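Local coordinates for type IV pilin structural subunit (Pseudomonas aeruginosa, PDB 3JYZ), which assembles into type IV pili, the bacterial surface filaments that probably serve in adhesion and twitching motility, at residues A34-A39 against A102-V107; V16-A21 against T58-D63; A125-T128 against G134-A137; L23-D28 against I115-T120; C119-N124 against E143-Q148. All coordinates share one frame; numbering follows the deposited sequence.

Contact 1 of 5, residues A34-A39 against A102-V107; sequences ADLTRA and ALATAV
Leu36 of helix 33-49 reaches across to Leu103 and Ala104, the first two residues of helix 103-109. Its CB leaves the backbone pointed at the other helix, and a chi1 of 178° sets CG opposite the backbone N, beside the carbonyl carbon. Chi2, 51°, turns the two methyls so that both reach the other helix. Leu36 CD1 meets Leu103 CD2 at 4.0 Å, so the two leucines approach tip to tip. Leu36 CD2 touches Leu103 CD2 as well, at 4.2 Å, but lies slightly nearer to backbone, with Ala104 CA 4.1 Å from it; the Ala104 CB methyl is 4.4 Å from Leu36 CD2. In the pilin fold this joins the helix that follows the long N-terminal helix to a short helix whose N-cap is Ala102, between strands 100-102 and 114-120. Leu103 carries the leucine pair on to the sheet, since its side chain also rests on Pro92 and Ile94 of strand 87-95. Elsewhere on helix 33-49, Arg38 NH2 forms a salt bridge with Asp35 OD1, 2.6 Å long; as a hydrogen bond it is weak, bent to 118° at the hydrogen.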
# COMPACT_ATOMS: atom_id res chain seq x y z
N ALA A 34 -18.09 -1.25 8.33
CA ALA A 34 -18.87 -1.93 7.30
C ALA A 34 -18.47 -1.51 5.89
O ALA A 34 -18.37 -2.34 5.00
CB ALA A 34 -20.37 -1.71 7.52
N ASP A 35 -18.25 -0.21 5.71
CA ASP A 35 -17.84 0.33 4.41
C ASP A 35 -16.43 -0.13 4.04
O ASP A 35 -16.16 -0.47 2.89
CB ASP A 35 -17.89 1.86 4.40
CG ASP A 35 -19.30 2.41 4.30
OD1 ASP A 35 -20.26 1.62 4.21
OD2 ASP A 35 -19.44 3.65 4.30
N LEU A 36 -15.53 -0.10 5.01
CA LEU A 36 -14.16 -0.54 4.78
C LEU A 36 -14.13 -2.02 4.40
O LEU A 36 -13.32 -2.46 3.58
CB LEU A 36 -13.31 -0.28 6.03
CG LEU A 36 -11.84 -0.73 5.98
CD1 LEU A 36 -11.12 -0.21 4.73
CD2 LEU A 36 -11.13 -0.27 7.25
N THR A 37 -15.02 -2.78 5.02
CA THR A 37 -15.11 -4.21 4.74
C THR A 37 -15.62 -4.43 3.33
O THR A 37 -15.09 -5.25 2.58
CB THR A 37 -16.04 -4.86 5.76
OG1 THR A 37 -15.45 -4.73 7.06
CG2 THR A 37 -16.25 -6.34 5.45
N ARG A 38 -16.65 -3.68 2.95
CA ARG A 38 -17.21 -3.76 1.61
C ARG A 38 -16.19 -3.33 0.56
O ARG A 38 -16.08 -3.96 -0.50
CB ARG A 38 -18.47 -2.91 1.50
CG ARG A 38 -19.16 -2.98 0.14
CD ARG A 38 -20.64 -2.66 0.25
NE ARG A 38 -20.87 -1.27 0.67
CZ ARG A 38 -21.19 -0.91 1.90
NH1 ARG A 38 -21.33 -1.82 2.85
NH2 ARG A 38 -21.38 0.37 2.19
N ALA A 39 -15.46 -2.27 0.85
CA ALA A 39 -14.45 -1.75 -0.07
C ALA A 39 -13.35 -2.79 -0.29
O ALA A 39 -12.89 -2.99 -1.42
CB ALA A 39 -13.86 -0.45 0.46
N ALA A 102 -4.30 4.43 12.96
CA ALA A 102 -4.52 3.42 11.92
C ALA A 102 -5.95 3.50 11.39
O ALA A 102 -6.90 3.62 12.17
CB ALA A 102 -4.24 2.03 12.45
N LEU A 103 -6.12 3.41 10.07
CA LEU A 103 -7.44 3.52 9.45
C LEU A 103 -8.51 2.68 10.13
O LEU A 103 -9.57 3.19 10.47
CB LEU A 103 -7.38 3.15 7.97
CG LEU A 103 -8.70 3.27 7.21
CD1 LEU A 103 -9.13 4.72 7.11
CD2 LEU A 103 -8.55 2.66 5.81
N ALA A 104 -8.24 1.39 10.32
CA ALA A 104 -9.27 0.49 10.84
C ALA A 104 -9.74 0.95 12.21
O ALA A 104 -10.93 0.88 12.53
CB ALA A 104 -8.76 -0.94 10.90
N THR A 105 -8.81 1.40 13.03
CA THR A 105 -9.15 1.86 14.37
C THR A 105 -9.95 3.15 14.31
O THR A 105 -10.97 3.31 14.98
CB THR A 105 -7.86 2.08 15.17
OG1 THR A 105 -7.15 0.85 15.21
CG2 THR A 105 -8.17 2.54 16.59
N ALA A 106 -9.50 4.07 13.48
CA ALA A 106 -10.19 5.34 13.31
C ALA A 106 -11.61 5.18 12.78
O ALA A 106 -12.54 5.84 13.26
CB ALA A 106 -9.39 6.25 12.41
N VAL A 107 -11.72 4.33 11.84
CA VAL A 107 -13.05 4.15 11.26
C VAL A 107 -14.00 3.51 12.28
O VAL A 107 -15.17 3.87 12.34
CB VAL A 107 -13.05 3.35 9.94
CG1 VAL A 107 -14.47 3.09 9.46
CG2 VAL A 107 -12.22 4.06 8.88

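Contact 2 of 5, residues V16-A21 against T58-D63; sequences VLAEPA and TSVLMD
Val60, on strand 57-62, sets one methyl against Ala18 and the other against Leu17 of helix 4-28. The fork is fixed by its first torsion: with chi1 at 179°, CG1 stands opposite the backbone N and CG2 opposite the carbonyl carbon, and both branches face the helix. Val60 CG1 packs on Ala18 CB at 4.0 Å and lies 4.2 Å from Ala18 CA, so this methyl sits against the helix surface itself, where the short alanine lets the strand come near; Ala18 CA and Val60 CA are 6.6 Å apart. Val60 CG2 is met by Leu17 CD2 at 4.4 Å, a looser touch. Leu17 gets there with a chi1 of -147°, well off a staggered value. The helix bends here: Pro20 has no N-H to give, and the N of Ala21 makes a weak bond to Ala18 O, three residues back, in place of one to the turn before. On the strand, Thr58 and Ser59 both oppose Thr73 in a classic beta bulge just before Val60. Val60 O accepts a hydrogen bond from Trp43 NE1 of helix 33-49. What remains between segments 16-21 and 58-63 is purely aliphatic, so their association probably rests on close fit and burial of carbon and not on directional bonds.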
# COMPACT_ATOMS: atom_id res chain seq x y z
N VAL A 16 1.55 3.69 -8.74
CA VAL A 16 0.52 4.36 -9.52
C VAL A 16 -0.70 3.44 -9.68
O VAL A 16 -1.85 3.89 -9.63
CB VAL A 16 1.08 4.81 -10.89
CG1 VAL A 16 -0.03 5.35 -11.77
CG2 VAL A 16 2.17 5.84 -10.69
N LEU A 17 -0.45 2.15 -9.84
CA LEU A 17 -1.51 1.15 -9.96
C LEU A 17 -2.38 1.04 -8.70
O LEU A 17 -3.54 0.63 -8.76
CB LEU A 17 -0.87 -0.20 -10.31
CG LEU A 17 -1.55 -1.24 -11.20
CD1 LEU A 17 -1.90 -0.70 -12.58
CD2 LEU A 17 -0.67 -2.48 -11.33
N ALA A 18 -1.82 1.40 -7.55
CA ALA A 18 -2.57 1.38 -6.29
C ALA A 18 -3.40 2.64 -6.03
O ALA A 18 -4.23 2.67 -5.12
CB ALA A 18 -1.62 1.13 -5.11
N GLU A 19 -3.19 3.69 -6.81
CA GLU A 19 -3.90 4.95 -6.56
C GLU A 19 -5.43 4.81 -6.56
O GLU A 19 -6.10 5.41 -5.72
CB GLU A 19 -3.45 6.03 -7.54
CG GLU A 19 -2.07 6.60 -7.23
CD GLU A 19 -1.98 7.21 -5.84
OE1 GLU A 19 -2.99 7.78 -5.36
OE2 GLU A 19 -0.90 7.13 -5.22
N PRO A 20 -6.00 4.02 -7.48
CA PRO A 20 -7.46 3.88 -7.43
C PRO A 20 -7.96 3.17 -6.17
O PRO A 20 -9.11 3.37 -5.76
CB PRO A 20 -7.78 3.06 -8.69
CG PRO A 20 -6.64 3.33 -9.61
CD PRO A 20 -5.43 3.45 -8.72
N ALA A 21 -7.12 2.35 -5.55
CA ALA A 21 -7.50 1.72 -4.28
C ALA A 21 -7.55 2.75 -3.16
O ALA A 21 -8.46 2.74 -2.33
CB ALA A 21 -6.53 0.58 -3.94
N THR A 58 2.12 -8.24 -9.97
CA THR A 58 1.31 -9.46 -9.84
C THR A 58 -0.05 -9.13 -9.23
O THR A 58 -1.08 -9.57 -9.74
CB THR A 58 2.02 -10.49 -8.95
OG1 THR A 58 3.17 -10.99 -9.65
CG2 THR A 58 1.10 -11.65 -8.60
N SER A 59 -0.05 -8.34 -8.17
CA SER A 59 -1.28 -8.09 -7.43
C SER A 59 -1.17 -6.86 -6.55
O SER A 59 -0.08 -6.49 -6.12
CB SER A 59 -1.63 -9.32 -6.58
OG SER A 59 -0.60 -9.62 -5.66
N VAL A 60 -2.32 -6.24 -6.31
CA VAL A 60 -2.45 -5.12 -5.39
C VAL A 60 -3.65 -5.48 -4.54
O VAL A 60 -4.79 -5.37 -4.99
CB VAL A 60 -2.74 -3.82 -6.15
CG1 VAL A 60 -2.88 -2.65 -5.19
CG2 VAL A 60 -1.63 -3.54 -7.18
N LEU A 61 -3.40 -5.96 -3.32
CA LEU A 61 -4.48 -6.53 -2.52
C LEU A 61 -4.65 -5.84 -1.18
O LEU A 61 -3.66 -5.55 -0.48
CB LEU A 61 -4.25 -8.03 -2.31
CG LEU A 61 -4.49 -8.89 -3.55
CD1 LEU A 61 -3.94 -10.29 -3.33
CD2 LEU A 61 -5.97 -8.94 -3.92
N MSE A 62 -5.90 -5.60 -0.80
CA MSE A 62 -6.20 -5.09 0.53
C MSE A 62 -6.28 -6.24 1.53
O MSE A 62 -6.76 -7.32 1.22
CB MSE A 62 -7.52 -4.33 0.52
CG MSE A 62 -7.45 -3.06 -0.29
SE MSE A 62 -9.14 -2.10 -0.36
CE MSE A 62 -9.38 -1.68 1.51
N ASP A 63 -5.78 -5.99 2.73
CA ASP A 63 -5.74 -7.02 3.76
C ASP A 63 -7.11 -7.70 3.91
O ASP A 63 -8.13 -7.02 4.02
CB ASP A 63 -5.31 -6.37 5.07
CG ASP A 63 -5.16 -7.36 6.19
OD1 ASP A 63 -6.18 -7.66 6.85
OD2 ASP A 63 -4.03 -7.81 6.43

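Contact 3 of 5, residues A125-T128 against G134-A137; sequences ATAT and GMAA
Within the loop closed by the disulfide Cys119-Cys149, the D-region of type IV pilins, Met135 lays its end against Ala127 of the short helix 125-129. Met135 is present as selenomethionine, and its terminal CE does the touching, 3.5 Å from Ala127 CB. This methyl-to-methyl approach is close. Ala127 CB points from the helix toward the loop, and Met135 CB likewise points toward the helix, but the CA atoms of Ala127 and Met135 are 8.7 Å apart and the long side chain has to span the interval. It does so folded: CG lies opposite the carbonyl carbon, and turns of 85° at chi2 and 62° at chi3 bend the chain twice, bringing CE rather than the selenium to the front. Thr128 OG1 stands at the margin, 4.4 Å from Met135 CE, and is engaged elsewhere in a hydrogen bond to Asn124 O one turn back. The buried surface is small, 90 Å² summed over both sides, and comes mainly from the CE methyl of Met135 against Ala127. Beneath the pair runs strand 114-120: Ala118 is touched by both Ala127 and Met135, and Thr120 by Met135. Met135 also touches Ser91 and Tyr93 of strand 87-95, and so is inserted between helix 125-129 and one face of the antiparallel sheet.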
# COMPACT_ATOMS: atom_id res chain seq x y z
N ALA A 125 12.47 4.00 6.58
CA ALA A 125 13.06 5.24 7.07
C ALA A 125 12.24 6.48 6.68
O ALA A 125 12.14 7.42 7.47
CB ALA A 125 14.50 5.39 6.57
N THR A 126 11.67 6.49 5.48
CA THR A 126 10.94 7.67 5.04
C THR A 126 9.64 7.82 5.80
O THR A 126 9.35 8.89 6.33
CB THR A 126 10.68 7.63 3.53
OG1 THR A 126 11.94 7.63 2.86
CG2 THR A 126 9.86 8.83 3.08
N ALA A 127 8.87 6.74 5.89
CA ALA A 127 7.62 6.79 6.65
C ALA A 127 7.90 7.17 8.10
O ALA A 127 7.16 7.96 8.70
CB ALA A 127 6.89 5.46 6.57
N THR A 128 8.97 6.62 8.66
CA THR A 128 9.34 6.94 10.03
C THR A 128 9.64 8.43 10.19
O THR A 128 9.17 9.06 11.15
CB THR A 128 10.55 6.11 10.48
OG1 THR A 128 10.20 4.72 10.45
CG2 THR A 128 10.96 6.47 11.90
N GLY A 134 4.01 1.91 13.31
CA GLY A 134 3.22 0.68 13.31
C GLY A 134 3.10 -0.11 12.01
O GLY A 134 2.42 -1.14 11.98
N MSE A 135 3.75 0.34 10.95
CA MSE A 135 3.61 -0.31 9.64
C MSE A 135 4.26 -1.68 9.59
O MSE A 135 5.36 -1.87 10.10
CB MSE A 135 4.28 0.51 8.53
CG MSE A 135 3.78 1.92 8.38
SE MSE A 135 4.72 3.11 9.62
CE MSE A 135 6.54 2.90 8.96
N ALA A 136 3.60 -2.62 8.93
CA ALA A 136 4.25 -3.88 8.57
C ALA A 136 5.38 -3.61 7.58
O ALA A 136 5.40 -2.58 6.90
CB ALA A 136 3.25 -4.84 7.98
N ALA A 137 6.32 -4.54 7.49
CA ALA A 137 7.44 -4.37 6.58
C ALA A 137 7.15 -5.01 5.23
O ALA A 137 6.56 -6.08 5.15
CB ALA A 137 8.70 -4.96 7.18

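Contact 4 of 5, residues L23-D28 against I115-T120; sequences LMISTD and IDWACT
Aliphatic packing joins Ile25 of helix 4-28 to Ile115 on strand 114-120. Ile25 CG2 meets Ile115 CD1 at 4.0 Å, the two side chains crossing at about a right angle. Ile115 CD1 also makes a backbone contact with the helix, 3.9 Å from Ser26 CA; an extended Ile115 chain, chi2 180°, carries it that far. A second kind of contact is aliphatic against aromatic. Ile25 CD1 comes to the edge of the Trp117 ring, in its plane, at 3.5 Å from CH2 and 3.7 Å from CZ2, so the methyl abuts the rim of the six-membered ring and stacks on neither face. Ile25 thus divides its two branches between two strand residues on the same side of the sheet. A hydrogen bond within the helix segment runs from Thr27 OG1 to Asp28 OD2 at 2.8 Å, reaching it from 38° above the carboxylate plane. Trp117 has a further partner in Lys22, a cation-pi contact from one turn earlier on the same helix. The axes of segments 23-28 and 115-120 run nearly antiparallel, at 154°, with 10.3 Å between them. Strand 114-120 pairs with strand 87-95, whose Pro92 touches Trp117, while Met24 turns to Thr42, Trp43 and Gln46, so the helix end lies between the sheet and helix 33-49.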
# COMPACT_ATOMS: atom_id res chain seq x y z
N LEU A 23 -8.15 5.88 -3.59
CA LEU A 23 -9.32 6.69 -3.89
C LEU A 23 -10.60 5.99 -3.43
O LEU A 23 -11.45 6.62 -2.80
CB LEU A 23 -9.41 6.98 -5.39
CG LEU A 23 -10.53 7.93 -5.82
CD1 LEU A 23 -10.42 9.28 -5.09
CD2 LEU A 23 -10.51 8.12 -7.33
N MSE A 24 -10.72 4.70 -3.73
CA MSE A 24 -11.90 3.93 -3.31
C MSE A 24 -12.06 3.93 -1.80
O MSE A 24 -13.16 4.05 -1.28
CB MSE A 24 -11.85 2.49 -3.84
CG MSE A 24 -12.97 1.60 -3.28
SE MSE A 24 -12.93 -0.24 -3.97
CE MSE A 24 -13.17 0.18 -5.89
N ILE A 25 -10.96 3.77 -1.08
CA ILE A 25 -11.01 3.78 0.38
C ILE A 25 -11.50 5.15 0.87
O ILE A 25 -12.34 5.23 1.76
CB ILE A 25 -9.66 3.40 1.00
CG1 ILE A 25 -9.40 1.91 0.80
CG2 ILE A 25 -9.63 3.75 2.48
CD1 ILE A 25 -7.96 1.51 0.96
N SER A 26 -10.97 6.21 0.28
CA SER A 26 -11.36 7.57 0.64
C SER A 26 -12.85 7.83 0.47
O SER A 26 -13.49 8.40 1.35
CB SER A 26 -10.58 8.58 -0.20
OG SER A 26 -11.00 9.90 0.11
N THR A 27 -13.39 7.41 -0.67
CA THR A 27 -14.77 7.73 -1.02
C THR A 27 -15.79 6.72 -0.51
O THR A 27 -16.93 7.09 -0.20
CB THR A 27 -14.94 7.86 -2.55
OG1 THR A 27 -14.66 6.60 -3.17
CG2 THR A 27 -14.00 8.91 -3.12
N ASP A 28 -15.39 5.46 -0.41
CA ASP A 28 -16.34 4.40 -0.12
C ASP A 28 -15.91 3.41 0.95
O ASP A 28 -16.65 2.49 1.30
CB ASP A 28 -16.66 3.63 -1.41
CG ASP A 28 -17.51 4.44 -2.37
OD1 ASP A 28 -18.73 4.51 -2.15
OD2 ASP A 28 -16.95 5.01 -3.33
N ILE A 115 -7.03 10.97 4.99
CA ILE A 115 -6.29 9.72 5.01
C ILE A 115 -4.85 9.91 4.52
O ILE A 115 -4.61 10.46 3.45
CB ILE A 115 -7.00 8.65 4.15
CG1 ILE A 115 -8.45 8.49 4.64
CG2 ILE A 115 -6.22 7.33 4.18
CD1 ILE A 115 -9.25 7.46 3.87
N ASP A 116 -3.91 9.45 5.34
CA ASP A 116 -2.49 9.51 5.02
C ASP A 116 -1.99 8.09 4.80
O ASP A 116 -2.45 7.16 5.46
CB ASP A 116 -1.70 10.13 6.18
CG ASP A 116 -2.09 11.58 6.46
OD1 ASP A 116 -2.60 12.26 5.55
OD2 ASP A 116 -1.87 12.02 7.61
N TRP A 117 -1.06 7.93 3.87
CA TRP A 117 -0.52 6.62 3.56
C TRP A 117 0.98 6.57 3.77
O TRP A 117 1.71 7.48 3.36
CB TRP A 117 -0.83 6.26 2.11
CG TRP A 117 -2.28 5.99 1.84
CD1 TRP A 117 -3.24 6.91 1.51
CD2 TRP A 117 -2.93 4.72 1.86
NE1 TRP A 117 -4.46 6.28 1.33
CE2 TRP A 117 -4.29 4.93 1.54
CE3 TRP A 117 -2.50 3.42 2.13
CZ2 TRP A 117 -5.21 3.89 1.49
CZ3 TRP A 117 -3.41 2.38 2.06
CH2 TRP A 117 -4.76 2.63 1.75
N ALA A 118 1.43 5.50 4.42
CA ALA A 118 2.84 5.20 4.58
C ALA A 118 3.22 4.04 3.67
O ALA A 118 2.51 3.03 3.62
CB ALA A 118 3.13 4.83 6.03
N CYS A 119 4.32 4.20 2.92
CA CYS A 119 4.81 3.12 2.09
C CYS A 119 6.06 2.53 2.71
O CYS A 119 6.98 3.28 3.07
CB CYS A 119 5.15 3.61 0.68
SG CYS A 119 5.74 2.26 -0.39
N THR A 120 6.11 1.20 2.88
CA THR A 120 7.26 0.56 3.41
C THR A 120 7.77 -0.60 2.48
O THR A 120 7.02 -1.27 1.88
CB THR A 120 7.02 0.00 4.83
OG1 THR A 120 5.87 -0.81 4.82
CG2 THR A 120 6.84 1.12 5.83

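Contact 5 of 5, residues C119-N124 against E143-Q148; sequences CTSASN and EFAPAQ. With SO4 (sulfate ion), chain B.
With chi1 at -179°, Cys119 swings SG beside its carbonyl carbon, toward its disulfide partner Cys149. Ser121 takes chi1 of 63°, which puts OG between its backbone N and carbonyl carbon; there Ser121 OG accepts a hydrogen bond from Ser123 N at 3.1 Å, straight to 164°, an ST turn, and also bonds to Cys149 O. The CB atoms are placed by the backbone: Cys119 CB lies 3.6 Å from Gln148 O, and Ser121 CB points at Ala145 CB, 4.0 Å away. Two carbonyl oxygens, Cys119 O and Gln148 O, stand 3.2 Å apart, both acceptors and so unable to bond each other. A water links the segments, accepting from Cys119 N at 2.9 Å and donating to Gln148 O at 2.7 Å. A sulfate, probably from the crystallisation liquor, accepts a weak hydrogen bond from Ala147 N to its O3 at 3.0 Å, and is also held by Arg8 and Arg150. This is the closing end of the disulfide-bounded D-region of the pilin. Its two segments thus meet through a bridging water and a small carbon contact, while the adjacent disulfide probably fixes their spacing.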
# COMPACT_ATOMS: atom_id res chain seq x y z
N CYS A 119 4.32 4.20 2.92
CA CYS A 119 4.81 3.12 2.09
C CYS A 119 6.06 2.53 2.71
O CYS A 119 6.98 3.28 3.07
CB CYS A 119 5.15 3.61 0.68
SG CYS A 119 5.74 2.26 -0.39
N THR A 120 6.11 1.20 2.88
CA THR A 120 7.26 0.56 3.41
C THR A 120 7.77 -0.60 2.48
O THR A 120 7.02 -1.27 1.88
CB THR A 120 7.02 0.00 4.83
OG1 THR A 120 5.87 -0.81 4.82
CG2 THR A 120 6.84 1.12 5.83
N SER A 121 9.07 -0.71 2.41
CA SER A 121 9.75 -1.77 1.69
C SER A 121 10.47 -2.62 2.76
O SER A 121 10.06 -2.68 3.85
CB SER A 121 10.77 -1.16 0.74
OG SER A 121 11.75 -0.48 1.47
N ALA A 122 11.57 -3.22 2.40
CA ALA A 122 12.38 -3.82 3.45
C ALA A 122 12.83 -2.80 4.53
O ALA A 122 13.22 -3.19 5.59
CB ALA A 122 13.60 -4.50 2.79
N SER A 123 12.81 -1.53 4.18
CA SER A 123 13.08 -0.47 5.14
C SER A 123 11.90 0.52 5.23
O SER A 123 11.05 0.54 4.41
CB SER A 123 14.39 0.24 4.91
OG SER A 123 14.50 0.67 3.62
N ASN A 124 11.92 1.32 6.27
CA ASN A 124 10.85 2.22 6.56
C ASN A 124 11.32 3.59 7.07
O ASN A 124 10.66 4.23 7.81
CB ASN A 124 9.91 1.63 7.60
CG ASN A 124 10.54 1.47 8.94
OD1 ASN A 124 11.58 1.89 9.19
ND2 ASN A 124 9.84 0.82 9.80
N GLU A 143 17.48 -0.41 -1.96
CA GLU A 143 18.13 0.21 -3.11
C GLU A 143 17.27 0.15 -4.39
O GLU A 143 17.56 0.82 -5.37
CB GLU A 143 19.53 -0.39 -3.35
CG GLU A 143 19.54 -1.84 -3.83
CD GLU A 143 19.65 -2.86 -2.70
OE1 GLU A 143 19.28 -2.55 -1.55
OE2 GLU A 143 20.09 -4.00 -2.97
N PHE A 144 16.21 -0.67 -4.36
CA PHE A 144 15.33 -0.84 -5.50
C PHE A 144 13.98 -0.17 -5.29
O PHE A 144 13.07 -0.29 -6.12
CB PHE A 144 15.10 -2.34 -5.76
CG PHE A 144 16.34 -3.08 -6.20
CD1 PHE A 144 17.12 -2.60 -7.24
CD2 PHE A 144 16.69 -4.26 -5.58
CE1 PHE A 144 18.24 -3.30 -7.65
CE2 PHE A 144 17.82 -4.96 -5.98
CZ PHE A 144 18.59 -4.48 -7.01
N ALA A 145 13.84 0.52 -4.17
CA ALA A 145 12.58 1.20 -3.85
C ALA A 145 12.69 2.70 -4.07
O ALA A 145 13.73 3.29 -3.78
CB ALA A 145 12.20 0.91 -2.42
N PRO A 146 11.61 3.32 -4.56
CA PRO A 146 11.63 4.78 -4.68
C PRO A 146 11.63 5.42 -3.29
O PRO A 146 11.30 4.76 -2.31
CB PRO A 146 10.34 5.10 -5.43
CG PRO A 146 9.42 3.98 -5.07
CD PRO A 146 10.30 2.75 -4.93
N ALA A 147 12.00 6.70 -3.22
CA ALA A 147 12.20 7.38 -1.94
C ALA A 147 11.09 7.22 -0.89
O ALA A 147 11.37 7.02 0.30
CB ALA A 147 12.49 8.87 -2.19
N GLN A 148 9.83 7.32 -1.29
CA GLN A 148 8.78 7.30 -0.28
C GLN A 148 8.61 5.94 0.38
O GLN A 148 7.90 5.84 1.39
CB GLN A 148 7.44 7.78 -0.85
CG GLN A 148 6.85 6.86 -1.88
CD GLN A 148 7.28 7.23 -3.27
OE1 GLN A 148 8.46 7.48 -3.53
NE2 GLN A 148 6.32 7.29 -4.19
S SO4 B . 14.70 8.23 -5.83
O1 SO4 B . 15.48 7.77 -7.15
O2 SO4 B . 13.92 9.32 -6.24
O3 SO4 B . 14.01 7.09 -5.40
O4 SO4 B . 15.77 8.65 -4.94
O HOH W 1 5.86 6.70 2.92

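Helix 4-28 supplies contacts 2 and 4, centres 11 Å apart, and both reach the same antiparallel sheet. Contact 1 is nested in the loop closed by contact 4, centres 11 Å apart, and alternates along the chain with contact 2; both 1 and 2 close before contact 5 opens. Contacts 1, 2 and 4 touch in turn, through Met62, Ile25, Leu36 and Leu103, and form one packed cluster. Contacts 3 and 5, centres 9 Å apart, lie at the disulfide-bounded chain end, contact 3 nested in the loop closed by contact 5. Strand 114-120 joins the groups: contacts 4 and 5 share Cys119 and Thr120 although their centres are 18 Å apart, so the D-region is built directly onto the helix-covered sheet.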